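Local coordinates for protein immunomodulatory active chitinase (Trichuris suis, PDB 6G9C) that probably hydrolyses chitin as a secreted family 18 glycosidase and has immunomodulatory activity, at residues Y311-Q316 and F379-H383; T369-F375 and K386-I391. One frame throughout, in Å; residues are numbered along the deposited sequence.

The chain leaves strand 308-310 and enters helix 311-319, whose residues 311-316 meet 379-383 much later in the chain. It then runs through strands 323-327, 332-337 and 340-343, helix 347-360 and strand 364-368. The loop that follows holds the other three segments in the order 369-375, 379-383 and 386-391. Contact 1 closes this 62-residue excursion. Contact 2 closes a short loop of ten residues, and the two cross because 379-383 lies inside it. They meet at Asp374, whose OD1 and OD2 probably accept hydrogen bonds from Phe379 N and Cys380 N. Contact 1 ties the loop after strand 364-368 to helix 311-319. Contact 2 folds that loop back on itself before helix 392-398.

Contact 1. Residues Y311-Q316 and F379-H383; sequences YYEVCQ and FCTEH
Residues 311-316 are helical, with Cys315 N bonded to Tyr311 O at 3.0 Å and Gln316 N to Tyr312 O at 3.1 Å. Beside them 379-383 forms an irregular loop: Phe379 is at -101/-32, and extended Cys380 (-101/146) carries the chain on toward His383. CA atoms pair Tyr312 with Phe379 at 5.6 Å and Cys315 with Cys380 at 5.1 Å. Tyr311 takes chi1 t, and its OH hydrogen bonds to His383 NE2 at 2.8 Å; either could be the donor. A water 2.6 Å from Tyr311 OH also reaches Glu382 OE2 weakly. The Tyr311 ring makes an oblique sulfur-aromatic contact, CE2 to Cys380 SG at 3.5 Å. Tyr312 takes chi1 p, which lays its ring beside that of Phe379 (chi1 m). The centroids are 4.6 Å and the planes 31° apart, and Tyr312 CD1 sits over a Phe379 face, 3.5 Å from Phe379 CE2. Tyr302 meets both rings edge-to-face. This pair packs the loop after the last strand of the family 18 TIM barrel on the helix that follows strand 308-310. Glu313 points away from the loop. Cys315 (chi1 m) points toward it and fastens it by a disulfide to Cys380 (chi1 m). Cys315 SG and Cys380 SG are 2.1 Å apart, with chi3 at 90°. Cys315 CB lies 3.7 Å from Phe379 O. Gln316 OE1 lies at the Phe379 ring edge, 3.7 Å from Phe379 CE1.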
# COMPACT_ATOMS: atom_id res chain seq x y z
N TYR A 311 -14.54 22.73 15.65
CA TYR A 311 -14.61 23.92 14.80
C TYR A 311 -15.89 23.93 13.97
O TYR A 311 -16.54 24.97 13.83
CB TYR A 311 -13.38 24.01 13.89
CG TYR A 311 -13.51 25.15 12.93
CD1 TYR A 311 -13.50 26.46 13.38
CD2 TYR A 311 -13.69 24.93 11.57
CE1 TYR A 311 -13.66 27.54 12.49
CE2 TYR A 311 -13.85 25.99 10.69
CZ TYR A 311 -13.82 27.29 11.15
OH TYR A 311 -13.97 28.35 10.28
N TYR A 312 -16.28 22.79 13.41
CA TYR A 312 -17.49 22.83 12.59
C TYR A 312 -18.74 23.09 13.44
O TYR A 312 -19.72 23.66 12.94
CB TYR A 312 -17.62 21.55 11.75
CG TYR A 312 -17.80 20.24 12.48
CD1 TYR A 312 -19.06 19.84 12.94
CD2 TYR A 312 -16.73 19.36 12.67
CE1 TYR A 312 -19.24 18.61 13.59
CE2 TYR A 312 -16.90 18.14 13.31
CZ TYR A 312 -18.15 17.77 13.77
OH TYR A 312 -18.33 16.55 14.41
N GLU A 313 -18.72 22.70 14.71
CA GLU A 313 -19.83 23.02 15.60
C GLU A 313 -19.84 24.51 15.94
O GLU A 313 -20.91 25.11 16.10
CB GLU A 313 -19.74 22.19 16.88
CG GLU A 313 -20.31 20.79 16.77
CD GLU A 313 -19.95 19.94 17.98
OE1 GLU A 313 -19.01 20.33 18.70
OE2 GLU A 313 -20.61 18.91 18.21
N VAL A 314 -18.66 25.12 16.08
CA VAL A 314 -18.59 26.57 16.21
C VAL A 314 -19.22 27.24 14.99
O VAL A 314 -19.98 28.20 15.11
CB VAL A 314 -17.13 27.04 16.40
CG1 VAL A 314 -17.04 28.57 16.23
CG2 VAL A 314 -16.59 26.58 17.77
N CYS A 315 -18.92 26.72 13.79
CA CYS A 315 -19.54 27.28 12.60
C CYS A 315 -21.06 27.23 12.68
O CYS A 315 -21.74 28.19 12.32
CB CYS A 315 -19.03 26.53 11.37
SG CYS A 315 -17.43 27.09 10.80
N GLN A 316 -21.60 26.09 13.14
CA GLN A 316 -23.04 25.96 13.31
C GLN A 316 -23.58 27.01 14.27
O GLN A 316 -24.65 27.58 14.03
CB GLN A 316 -23.37 24.54 13.80
CG GLN A 316 -24.84 24.14 13.78
CD GLN A 316 -25.03 22.62 13.81
OE1 GLN A 316 -25.42 22.01 12.82
NE2 GLN A 316 -24.76 22.02 14.97
N PHE A 379 -20.52 22.64 7.09
CA PHE A 379 -20.97 23.39 8.25
C PHE A 379 -20.68 24.88 8.18
O PHE A 379 -21.45 25.67 8.74
CB PHE A 379 -20.33 22.83 9.52
CG PHE A 379 -20.90 21.51 9.97
CD1 PHE A 379 -22.04 21.46 10.76
CD2 PHE A 379 -20.28 20.32 9.61
CE1 PHE A 379 -22.57 20.25 11.18
CE2 PHE A 379 -20.79 19.09 10.04
CZ PHE A 379 -21.94 19.06 10.82
N CYS A 380 -19.59 25.30 7.54
CA CYS A 380 -19.20 26.70 7.53
C CYS A 380 -19.59 27.37 6.21
O CYS A 380 -19.54 26.75 5.14
CB CYS A 380 -17.69 26.86 7.75
SG CYS A 380 -17.00 25.93 9.16
N THR A 381 -19.95 28.65 6.28
CA THR A 381 -20.31 29.39 5.07
C THR A 381 -19.24 30.38 4.62
O THR A 381 -19.17 30.68 3.43
CB THR A 381 -21.62 30.15 5.28
OG1 THR A 381 -21.39 31.31 6.10
CG2 THR A 381 -22.66 29.26 5.93
N GLU A 382 -18.39 30.88 5.52
CA GLU A 382 -17.46 31.94 5.15
C GLU A 382 -16.34 31.46 4.23
O GLU A 382 -15.63 32.31 3.68
CB GLU A 382 -16.86 32.59 6.41
CG GLU A 382 -15.50 32.04 6.81
CD GLU A 382 -15.02 32.55 8.16
OE1 GLU A 382 -15.87 32.69 9.05
OE2 GLU A 382 -13.81 32.78 8.34
N HIS A 383 -16.17 30.15 4.04
CA HIS A 383 -15.13 29.62 3.16
C HIS A 383 -15.67 29.13 1.81
O HIS A 383 -14.90 28.58 1.02
CB HIS A 383 -14.38 28.47 3.85
CG HIS A 383 -14.21 28.64 5.33
ND1 HIS A 383 -13.33 29.55 5.88
CD2 HIS A 383 -14.80 28.00 6.37
CE1 HIS A 383 -13.39 29.47 7.20
NE2 HIS A 383 -14.27 28.54 7.52
O HOH W 1 -12.59 30.58 10.57
O HOH W 2 -20.75 29.40 9.41

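Contact 2. Residues T369-F375 and K386-I391; sequences TLDYDDF and KKYPLI. With EDO (1,2-ethanediol), chain C.
Asp373 (chi1 t) receives the facing backbone. Ile391 N donates to Asp373 OD2 at 2.8 Å, and Leu390 N to Asp373 OD1 at 3.3 Å. Asp374 N donates to Asp373 OD1 at 2.8 Å. Tyr388 N donates to Asp374 O at 3.0 Å. The CA atoms of Phe375 and Tyr388 are 4.7 Å apart. Asp374 (-77/74) centres an inverse gamma turn, with a weak Phe375 N to Asp373 O bond of 2.8 Å. Asp374 OD2 accepts a hydrogen bond from Cys380 N. A water donates to Asp374 OD2 at 2.7 Å and Lys386 O at 2.8 Å. Tyr388 adopts left-handed backbone angles (54/57). Phe375 CB makes a CH-pi contact over the Tyr388 face, 3.8 Å from that ring's centroid. Tyr388 OH bonds His56 O and Tyr52 OH. Leu370 CD2 packs 4.1 Å from both Tyr388 CE1 and Ile391 CD1. Thr369 O, after a cis peptide, lies 3.6 Å from Ile391 CD1; Leu370 and Ile391 both touch Cys37 of strand 34-40. EDO O1, probably from the crystallisation liquor, bonds Tyr372 OH at 2.7 Å; EDO also bonds Trp368 NE1. One buried carboxylate, Asp373, thus accepts from three amides, Asp374, Leu390 and Ile391, joining both parts of the loop.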
# COMPACT_ATOMS: atom_id res chain seq x y z
N THR A 369 -7.72 17.58 15.66
CA THR A 369 -7.66 16.35 14.88
C THR A 369 -8.16 16.61 13.46
O THR A 369 -8.69 17.69 13.17
CB THR A 369 -8.60 15.25 15.43
OG1 THR A 369 -9.95 15.71 15.28
CG2 THR A 369 -8.35 14.93 16.89
N LEU A 370 -8.07 15.60 12.59
CA LEU A 370 -8.69 15.72 11.28
C LEU A 370 -10.20 15.86 11.38
O LEU A 370 -10.82 16.54 10.56
CB LEU A 370 -8.36 14.49 10.43
CG LEU A 370 -6.95 14.34 9.86
CD1 LEU A 370 -6.70 12.87 9.55
CD2 LEU A 370 -6.78 15.22 8.61
N ASP A 371 -10.81 15.22 12.37
CA ASP A 371 -12.26 15.09 12.40
C ASP A 371 -12.95 16.25 13.10
O ASP A 371 -14.18 16.26 13.17
CB ASP A 371 -12.67 13.77 13.07
CG ASP A 371 -11.93 13.55 14.39
OD1 ASP A 371 -12.38 14.09 15.42
OD2 ASP A 371 -10.91 12.83 14.37
N TYR A 372 -12.20 17.23 13.60
CA TYR A 372 -12.84 18.42 14.18
C TYR A 372 -12.93 19.58 13.21
O TYR A 372 -13.68 20.53 13.47
CB TYR A 372 -12.07 18.88 15.41
CG TYR A 372 -12.10 17.95 16.59
CD1 TYR A 372 -13.20 17.14 16.87
CD2 TYR A 372 -11.01 17.90 17.46
CE1 TYR A 372 -13.20 16.30 18.00
CE2 TYR A 372 -11.00 17.07 18.56
CZ TYR A 372 -12.09 16.28 18.83
OH TYR A 372 -12.04 15.48 19.96
N ASP A 373 -12.18 19.54 12.10
CA ASP A 373 -12.28 20.55 11.06
C ASP A 373 -13.60 20.37 10.31
O ASP A 373 -14.29 19.35 10.43
CB ASP A 373 -11.09 20.41 10.11
CG ASP A 373 -10.76 21.67 9.33
OD1 ASP A 373 -11.50 22.69 9.37
OD2 ASP A 373 -9.72 21.63 8.64
N ASP A 374 -13.94 21.36 9.50
CA ASP A 374 -15.08 21.24 8.58
C ASP A 374 -14.65 20.37 7.40
O ASP A 374 -14.37 20.84 6.30
CB ASP A 374 -15.55 22.63 8.14
CG ASP A 374 -16.95 22.62 7.49
OD1 ASP A 374 -17.76 21.70 7.74
OD2 ASP A 374 -17.25 23.58 6.74
N PHE A 375 -14.54 19.06 7.66
CA PHE A 375 -13.91 18.18 6.68
C PHE A 375 -14.81 17.87 5.48
O PHE A 375 -14.30 17.47 4.43
CB PHE A 375 -13.44 16.87 7.33
CG PHE A 375 -14.53 16.09 8.01
CD1 PHE A 375 -14.84 16.34 9.34
CD2 PHE A 375 -15.24 15.11 7.32
CE1 PHE A 375 -15.84 15.63 9.98
CE2 PHE A 375 -16.24 14.39 7.96
CZ PHE A 375 -16.54 14.65 9.29
N LYS A 386 -15.31 25.24 1.14
CA LYS A 386 -13.98 24.65 1.16
C LYS A 386 -13.94 23.53 2.20
O LYS A 386 -14.41 23.70 3.33
CB LYS A 386 -12.93 25.71 1.48
CG LYS A 386 -11.48 25.25 1.36
CD LYS A 386 -10.52 26.36 1.74
CE LYS A 386 -9.07 25.98 1.49
NZ LYS A 386 -8.15 27.09 1.87
N LYS A 387 -13.39 22.39 1.80
CA LYS A 387 -13.12 21.32 2.75
C LYS A 387 -11.84 21.63 3.52
O LYS A 387 -10.88 22.17 2.96
CB LYS A 387 -12.98 19.97 2.04
CG LYS A 387 -14.26 19.51 1.35
CD LYS A 387 -14.00 18.40 0.34
CE LYS A 387 -15.15 18.28 -0.64
NZ LYS A 387 -15.16 19.39 -1.64
N TYR A 388 -11.85 21.28 4.80
CA TYR A 388 -10.70 21.47 5.68
C TYR A 388 -10.21 22.91 5.66
O TYR A 388 -9.05 23.18 5.31
CB TYR A 388 -9.57 20.52 5.29
CG TYR A 388 -9.86 19.06 5.47
CD1 TYR A 388 -9.73 18.46 6.72
CD2 TYR A 388 -10.25 18.26 4.37
CE1 TYR A 388 -9.97 17.12 6.89
CE2 TYR A 388 -10.51 16.91 4.54
CZ TYR A 388 -10.35 16.35 5.81
OH TYR A 388 -10.58 15.01 6.01
N PRO A 389 -11.07 23.89 5.98
CA PRO A 389 -10.60 25.29 5.97
C PRO A 389 -9.45 25.53 6.94
O PRO A 389 -8.58 26.37 6.67
CB PRO A 389 -11.86 26.08 6.38
CG PRO A 389 -12.68 25.10 7.17
CD PRO A 389 -12.44 23.77 6.50
N LEU A 390 -9.41 24.80 8.05
CA LEU A 390 -8.32 24.96 9.01
C LEU A 390 -7.07 24.18 8.58
O LEU A 390 -5.98 24.75 8.46
CB LEU A 390 -8.75 24.50 10.41
CG LEU A 390 -9.97 25.20 11.02
CD1 LEU A 390 -10.06 24.89 12.50
CD2 LEU A 390 -9.89 26.68 10.78
N ILE A 391 -7.22 22.88 8.34
CA ILE A 391 -6.04 22.03 8.17
C ILE A 391 -5.34 22.32 6.84
O ILE A 391 -4.11 22.20 6.75
CB ILE A 391 -6.45 20.55 8.34
CG1 ILE A 391 -7.00 20.35 9.75
CG2 ILE A 391 -5.26 19.62 8.13
CD1 ILE A 391 -7.59 18.99 9.99
C1 EDO C . -10.05 17.16 22.43
O1 EDO C . -10.03 15.93 21.69
C2 EDO C . -11.44 17.24 23.04
O2 EDO C . -11.66 16.18 23.98
O HOH W 3 -15.77 25.20 5.25